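Local coordinates for exoribonuclease II, mitochondrial (Candida glabrata, PDB 6F3H), which degrades RNA from the 3' end as an exoribonuclease of the RNB (RNase II) family, serving as the nuclease component of the mitochondrial RNA degradosome, at residues A[646-651]-A[670-675]; A[709-714]-A[719-724]. The protein carries 1 engineered substitution. All coordinates share one frame; numbering follows the deposited sequence.

Interaction 1: A[646-651]-A[670-675]. With nucleotides of chain C.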
loop_
_atom_site.group_PDB
_atom_site.type_symbol
_atom_site.label_atom_id
_atom_site.label_comp_id
_atom_site.label_asym_id
_atom_site.label_seq_id
_atom_site.Cartn_x
_atom_site.Cartn_y
_atom_site.Cartn_z
ATOM N N ALA A 646 12.624 -25.064 -8.078
ATOM C CA ALA A 646 14.010 -25.419 -7.787
ATOM C C ALA A 646 14.943 -24.219 -7.922
ATOM O O ALA A 646 15.897 -24.087 -7.146
ATOM C CB ALA A 646 14.445 -26.573 -8.694
ATOM N N GLN A 647 14.695 -23.343 -8.904
ATOM C CA GLN A 647 15.488 -22.129 -8.988
ATOM C C GLN A 647 15.300 -21.299 -7.736
ATOM O O GLN A 647 16.248 -20.694 -7.224
ATOM C CB GLN A 647 15.065 -21.306 -10.200
ATOM C CG GLN A 647 15.752 -21.589 -11.506
ATOM C CD GLN A 647 14.827 -21.253 -12.694
ATOM O OE1 GLN A 647 13.785 -20.620 -12.499
ATOM N NE2 GLN A 647 15.273 -21.548 -13.916
ATOM N N PHE A 648 14.084 -21.303 -7.213
ATOM C CA PHE A 648 13.783 -20.586 -5.987
ATOM C C PHE A 648 14.390 -21.273 -4.775
ATOM O O PHE A 648 15.083 -20.639 -3.970
ATOM C CB PHE A 648 12.266 -20.514 -5.847
ATOM C CG PHE A 648 11.792 -19.707 -4.708
ATOM C CD1 PHE A 648 11.901 -18.333 -4.727
ATOM C CD2 PHE A 648 11.234 -20.314 -3.604
ATOM C CE1 PHE A 648 11.452 -17.581 -3.665
ATOM C CE2 PHE A 648 10.786 -19.564 -2.537
ATOM C CZ PHE A 648 10.895 -18.197 -2.571
ATOM N N GLU A 649 14.177 -22.586 -4.659
ATOM C CA GLU A 649 14.686 -23.325 -3.511
ATOM C C GLU A 649 16.198 -23.301 -3.477
ATOM O O GLU A 649 16.795 -23.294 -2.395
ATOM C CB GLU A 649 14.181 -24.770 -3.499
ATOM C CG GLU A 649 13.207 -25.103 -2.344
ATOM C CD GLU A 649 13.702 -24.735 -0.913
ATOM O OE1 GLU A 649 14.889 -24.385 -0.693
ATOM O OE2 GLU A 649 12.871 -24.804 0.021
ATOM N N LEU A 650 16.836 -23.262 -4.644
ATOM C CA LEU A 650 18.287 -23.221 -4.636
ATOM C C LEU A 650 18.778 -21.958 -3.957
ATOM O O LEU A 650 19.825 -21.961 -3.310
ATOM C CB LEU A 650 18.810 -23.305 -6.067
ATOM C CG LEU A 650 20.307 -23.130 -6.307
ATOM C CD1 LEU A 650 20.658 -23.822 -7.616
ATOM C CD2 LEU A 650 20.726 -21.671 -6.382
ATOM N N LEU A 651 18.029 -20.877 -4.064
ATOM C CA LEU A 651 18.453 -19.669 -3.385
ATOM C C LEU A 651 18.178 -19.734 -1.880
ATOM O O LEU A 651 18.920 -19.135 -1.088
ATOM C CB LEU A 651 17.772 -18.486 -4.045
ATOM C CG LEU A 651 18.048 -17.176 -3.361
ATOM C CD1 LEU A 651 18.464 -16.171 -4.401
ATOM C CD2 LEU A 651 16.778 -16.761 -2.687
ATOM N N SER A 670 12.855 -12.264 -8.198
ATOM C CA SER A 670 11.720 -11.354 -8.021
ATOM C C SER A 670 10.529 -11.774 -8.848
ATOM O O SER A 670 9.389 -11.504 -8.457
ATOM C CB SER A 670 12.107 -9.925 -8.398
ATOM N N SER A 671 10.768 -12.500 -9.933
ATOM C CA SER A 671 9.690 -12.987 -10.773
ATOM C C SER A 671 8.917 -14.126 -10.119
ATOM O O SER A 671 7.966 -14.631 -10.735
ATOM C CB SER A 671 10.272 -13.440 -12.114
ATOM N N GLN A 672 9.310 -14.535 -8.897
ATOM C CA GLN A 672 8.663 -15.617 -8.153
ATOM C C GLN A 672 8.195 -15.210 -6.755
ATOM O O GLN A 672 7.954 -16.084 -5.917
ATOM C CB GLN A 672 9.595 -16.825 -8.045
ATOM C CG GLN A 672 10.595 -16.921 -9.182
ATOM C CD GLN A 672 11.307 -18.246 -9.207
ATOM O OE1 GLN A 672 10.938 -19.163 -8.480
ATOM N NE2 GLN A 672 12.323 -18.365 -10.056
ATOM N N LEU A 673 8.036 -13.922 -6.479
ATOM C CA LEU A 673 7.600 -13.506 -5.158
ATOM C C LEU A 673 6.216 -12.892 -5.168
ATOM O O LEU A 673 5.800 -12.282 -6.147
ATOM C CB LEU A 673 8.538 -12.484 -4.556
ATOM C CG LEU A 673 9.969 -12.944 -4.511
ATOM C CD1 LEU A 673 10.817 -11.716 -4.228
ATOM C CD2 LEU A 673 10.073 -14.004 -3.431
ATOM N N SER A 674 5.529 -13.043 -4.044
ATOM C CA SER A 674 4.230 -12.462 -3.748
ATOM C C SER A 674 4.414 -11.157 -2.957
ATOM O O SER A 674 5.524 -10.612 -2.868
ATOM C CB SER A 674 3.411 -13.513 -2.979
ATOM O OG SER A 674 2.168 -13.021 -2.508
ATOM N N SER A 675 3.339 -10.677 -2.333
ATOM C CA SER A 675 3.408 -9.567 -1.403
ATOM C C SER A 675 2.605 -9.949 -0.174
ATOM O O SER A 675 1.839 -10.918 -0.177
ATOM C CB SER A 675 2.892 -8.256 -2.014
ATOM O OG SER A 675 1.506 -8.052 -1.775
ATOM P P A C 1 4.400 -6.595 -6.751
ATOM O OP1 A C 1 3.453 -5.592 -6.215
ATOM O OP2 A C 1 4.285 -8.025 -6.344
ATOM O "O5'" A C 1 5.812 -6.015 -6.313
ATOM C "C5'" A C 1 6.151 -5.943 -4.941
ATOM C "C4'" A C 1 6.699 -7.260 -4.452
ATOM O "O4'" A C 1 7.898 -7.592 -5.203
ATOM C "C3'" A C 1 7.144 -7.262 -3.004
ATOM O "O3'" A C 1 6.109 -7.531 -2.102
ATOM C "C2'" A C 1 8.265 -8.283 -2.982
ATOM O "O2'" A C 1 7.730 -9.598 -2.997
ATOM C "C1'" A C 1 8.917 -8.012 -4.327
ATOM N N9 A C 1 9.877 -6.897 -4.259
ATOM C C8 A C 1 9.845 -5.777 -3.458
ATOM N N7 A C 1 10.831 -4.953 -3.669
ATOM C C5 A C 1 11.547 -5.563 -4.686
ATOM C C6 A C 1 12.712 -5.188 -5.361
ATOM N N6 A C 1 13.372 -4.059 -5.085
ATOM N N1 A C 1 13.172 -6.014 -6.329
ATOM C C2 A C 1 12.504 -7.142 -6.594
ATOM N N3 A C 1 11.395 -7.607 -6.029
ATOM C C4 A C 1 10.969 -6.756 -5.073
ATOM P P G C 2 6.151 -6.731 -0.740
ATOM O OP1 G C 2 4.788 -6.699 -0.115
ATOM O OP2 G C 2 6.974 -5.540 -1.101
ATOM O "O5'" G C 2 7.135 -7.589 0.154
ATOM C "C5'" G C 2 6.861 -8.952 0.406
ATOM C "C4'" G C 2 7.795 -9.518 1.439
ATOM O "O4'" G C 2 9.127 -9.646 0.897
ATOM C "C3'" G C 2 7.985 -8.687 2.685
ATOM O "O3'" G C 2 6.912 -8.862 3.580
ATOM C "C2'" G C 2 9.318 -9.191 3.211
ATOM O "O2'" G C 2 9.172 -10.420 3.895
ATOM C "C1'" G C 2 10.073 -9.453 1.915
ATOM N N9 G C 2 10.829 -8.284 1.527
ATOM C C8 G C 2 10.421 -7.447 0.524
ATOM N N7 G C 2 11.251 -6.471 0.366
ATOM C C5 G C 2 12.226 -6.709 1.324
ATOM C C6 G C 2 13.374 -5.963 1.603
ATOM O O6 G C 2 13.698 -4.931 1.010
ATOM N N1 G C 2 14.131 -6.524 2.653
ATOM C C2 G C 2 13.826 -7.681 3.365
ATOM N N2 G C 2 14.710 -8.041 4.342
ATOM N N3 G C 2 12.721 -8.397 3.094
ATOM C C4 G C 2 11.996 -7.840 2.075
#
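Q647 and F648, on neighbouring positions of helix 642-657, meet the type I beta turn S670-L673 that follows helix 663-670 within the RNB domain, a helix-against-loop contact behind an RNA-binding backbone. Q647 turns its CB toward the turn, and its extended chain crosses that of Q672 at about a right angle, with the two amide planes 59° apart. T59 lies close to both glutamines. F648 carries most of the helix's share. Its CG stands anti to the backbone N (chi1 -175°), which sends the ring toward the loop. The F648 CB lies 4.2 Å from Q672 CD, where ring and amide slide past each other in opposite directions with their planes 32° apart. Farther out, L673 CD2 meets the edge of the F648 ring near its plane, 3.8 Å from CE1. The other branch of L673 turns to the bound RNA: CD1 is 4.2 Å from C1' of A1 of chain C. The next residue, S674, donates its backbone N-H to Y635 OH and offers its carbonyl to the ribose: the A1 O2' hydroxyl, a group DNA lacks, donates a hydrogen bond to S674 O, modelled very short and so of doubtful exact length.

Interaction 2: A[709-714]-A[719-724]; sequences HLQLHR and LPLCFK
L719 meets R714 where the chain leaves helix 703-716 and doubles back along it, in a helix-loop-helix connection leading to helix 725-761. The L719 N donates a hydrogen bond of 2.7 Å to R714 O; the L719 CB packs 3.9 Å from R714 CD. P720 follows with its carbonyl at the edge of the R714 guanidinium, an approach modelled too tightly for its detail to be trusted. The arginine chain bends at the CB-CG bond (chi2 -54°), which brings its end back along the loop, and its NE is held by E437 O. L721 points its CB away from the helix overall, yet CD2 returns to cover the helix flank, 3.5 Å from R714 CB and 3.4 Å from Q711 O. C722 is buried against the same arginine: its CA sits over one guanidinium face, offset toward the rim, while its SG lies 4.4 Å from L710 CB. F723 closes the run. Its ring stands steeply to the Q711 amide, which approaches the ring edge, with Q711 CD 3.6 Å from F723 CD1. Q711 also rests on F623, and the F723 ring reaches I707, one turn earlier on the helix. At the same ring edge, L710 CD1 comes within 4.0 Å of F723 CE1.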
loop_
_atom_site.group_PDB
_atom_site.type_symbol
_atom_site.label_atom_id
_atom_site.label_comp_id
_atom_site.label_asym_id
_atom_site.label_seq_id
_atom_site.Cartn_x
_atom_site.Cartn_y
_atom_site.Cartn_z
ATOM N N HIS A 709 -4.517 -3.193 19.692
ATOM C CA HIS A 709 -4.370 -2.602 21.021
ATOM C C HIS A 709 -5.699 -2.481 21.750
ATOM O O HIS A 709 -5.774 -2.778 22.950
ATOM C CB HIS A 709 -3.725 -1.230 20.934
ATOM C CG HIS A 709 -2.234 -1.279 20.893
ATOM N ND1 HIS A 709 -1.547 -2.352 20.366
ATOM C CD2 HIS A 709 -1.298 -0.382 21.282
ATOM C CE1 HIS A 709 -0.249 -2.118 20.441
ATOM N NE2 HIS A 709 -0.072 -0.929 20.993
ATOM N N LEU A 710 -6.752 -2.030 21.057
ATOM C CA LEU A 710 -8.050 -1.916 21.710
ATOM C C LEU A 710 -8.549 -3.271 22.148
ATOM O O LEU A 710 -9.216 -3.388 23.180
ATOM C CB LEU A 710 -9.062 -1.287 20.779
ATOM C CG LEU A 710 -8.694 0.103 20.272
ATOM C CD1 LEU A 710 -9.164 0.274 18.817
ATOM C CD2 LEU A 710 -9.264 1.204 21.144
ATOM N N GLN A 711 -8.220 -4.310 21.393
ATOM C CA GLN A 711 -8.583 -5.632 21.859
ATOM C C GLN A 711 -7.830 -5.966 23.128
ATOM O O GLN A 711 -8.376 -6.621 24.024
ATOM C CB GLN A 711 -8.291 -6.665 20.771
ATOM C CG GLN A 711 -9.149 -6.502 19.524
ATOM C CD GLN A 711 -10.618 -6.815 19.772
ATOM O OE1 GLN A 711 -11.082 -7.901 19.444
ATOM N NE2 GLN A 711 -11.345 -5.873 20.384
ATOM N N LEU A 712 -6.595 -5.486 23.240
ATOM C CA LEU A 712 -5.821 -5.762 24.433
ATOM C C LEU A 712 -6.385 -5.022 25.630
ATOM O O LEU A 712 -6.659 -5.632 26.667
ATOM C CB LEU A 712 -4.360 -5.406 24.196
ATOM C CG LEU A 712 -3.698 -6.478 23.340
ATOM C CD1 LEU A 712 -2.241 -6.196 23.096
ATOM C CD2 LEU A 712 -3.866 -7.806 24.007
ATOM N N HIS A 713 -6.643 -3.724 25.485
ATOM C CA HIS A 713 -7.245 -2.986 26.583
ATOM C C HIS A 713 -8.466 -3.702 27.118
ATOM O O HIS A 713 -8.619 -3.882 28.328
ATOM C CB HIS A 713 -7.647 -1.605 26.121
ATOM C CG HIS A 713 -6.532 -0.633 26.167
ATOM N ND1 HIS A 713 -6.579 0.509 26.934
ATOM C CD2 HIS A 713 -5.332 -0.629 25.546
ATOM C CE1 HIS A 713 -5.454 1.181 26.781
ATOM N NE2 HIS A 713 -4.680 0.513 25.946
ATOM N N ARG A 714 -9.336 -4.152 26.226
ATOM C CA ARG A 714 -10.537 -4.827 26.686
ATOM C C ARG A 714 -10.181 -6.089 27.436
ATOM O O ARG A 714 -10.658 -6.325 28.548
ATOM C CB ARG A 714 -11.434 -5.156 25.498
ATOM C CG ARG A 714 -12.012 -3.936 24.865
ATOM C CD ARG A 714 -12.705 -3.139 25.942
ATOM N NE ARG A 714 -13.615 -2.166 25.375
ATOM C CZ ARG A 714 -14.816 -2.481 24.910
ATOM N NH1 ARG A 714 -15.602 -1.545 24.405
ATOM N NH2 ARG A 714 -15.227 -3.741 24.943
ATOM N N LEU A 719 -12.788 -7.028 30.074
ATOM C CA LEU A 719 -14.029 -6.464 29.593
ATOM C C LEU A 719 -14.526 -7.260 28.412
ATOM O O LEU A 719 -13.829 -8.148 27.904
ATOM C CB LEU A 719 -13.819 -5.004 29.217
ATOM C CG LEU A 719 -13.431 -4.212 30.453
ATOM C CD1 LEU A 719 -13.266 -2.742 30.174
ATOM C CD2 LEU A 719 -14.507 -4.426 31.467
ATOM N N PRO A 720 -15.764 -7.009 27.992
ATOM C CA PRO A 720 -16.189 -7.502 26.688
ATOM C C PRO A 720 -15.270 -6.901 25.638
ATOM O O PRO A 720 -14.908 -5.726 25.709
ATOM C CB PRO A 720 -17.625 -6.982 26.560
ATOM C CG PRO A 720 -18.075 -6.784 27.960
ATOM C CD PRO A 720 -16.867 -6.346 28.714
ATOM N N LEU A 721 -14.857 -7.728 24.685
ATOM C CA LEU A 721 -13.940 -7.263 23.659
ATOM C C LEU A 721 -14.580 -6.203 22.780
ATOM O O LEU A 721 -15.801 -6.135 22.623
ATOM C CB LEU A 721 -13.469 -8.425 22.799
ATOM C CG LEU A 721 -12.415 -9.266 23.491
ATOM C CD1 LEU A 721 -11.796 -10.242 22.513
ATOM C CD2 LEU A 721 -11.350 -8.340 24.111
ATOM N N CYS A 722 -13.721 -5.383 22.179
ATOM C CA CYS A 722 -14.185 -4.254 21.383
ATOM C C CYS A 722 -14.796 -4.709 20.058
ATOM O O CYS A 722 -15.829 -4.184 19.619
ATOM C CB CYS A 722 -13.010 -3.307 21.138
ATOM S SG CYS A 722 -13.421 -1.564 21.017
ATOM N N PHE A 723 -14.181 -5.688 19.417
ATOM C CA PHE A 723 -14.565 -6.120 18.089
ATOM C C PHE A 723 -14.905 -7.590 18.128
ATOM O O PHE A 723 -14.105 -8.392 18.614
ATOM C CB PHE A 723 -13.433 -5.934 17.086
ATOM C CG PHE A 723 -12.931 -4.531 16.975
ATOM C CD1 PHE A 723 -11.927 -4.069 17.800
ATOM C CD2 PHE A 723 -13.434 -3.678 16.011
ATOM C CE1 PHE A 723 -11.446 -2.769 17.681
ATOM C CE2 PHE A 723 -12.959 -2.381 15.892
ATOM C CZ PHE A 723 -11.965 -1.930 16.729
ATOM N N LYS A 724 -16.102 -7.931 17.655
ATOM C CA LYS A 724 -16.365 -9.307 17.266
ATOM C C LYS A 724 -15.626 -9.587 15.955
ATOM O O LYS A 724 -15.170 -8.667 15.278
ATOM C CB LYS A 724 -17.873 -9.558 17.131
ATOM C CG LYS A 724 -18.692 -9.096 18.340
ATOM C CD LYS A 724 -20.073 -9.754 18.406
ATOM C CE LYS A 724 -20.061 -11.065 19.189
ATOM N NZ LYS A 724 -19.526 -12.190 18.378
#

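In the fold
Both contacts set a helix against an irregular segment, but they share no element, and their centres lie about 39 Å apart. Interaction 1 is small, 179 Å² of partly buried surface, and joins two parts of the chain by side-chain packing alone; its loop is held between helix 642-657 and the RNA. Interaction 2 buries 507 Å², mostly in the interior, and joins a helix to the chain immediately following it, combining a backbone hydrogen bond with apolar packing and a buried arginine. It stays about 10 Å from the bound RNA at the nearest atom. One thus lines the RNA path from behind, whereas the other joins helix 703-716 to the connection that leads to helix 725-761.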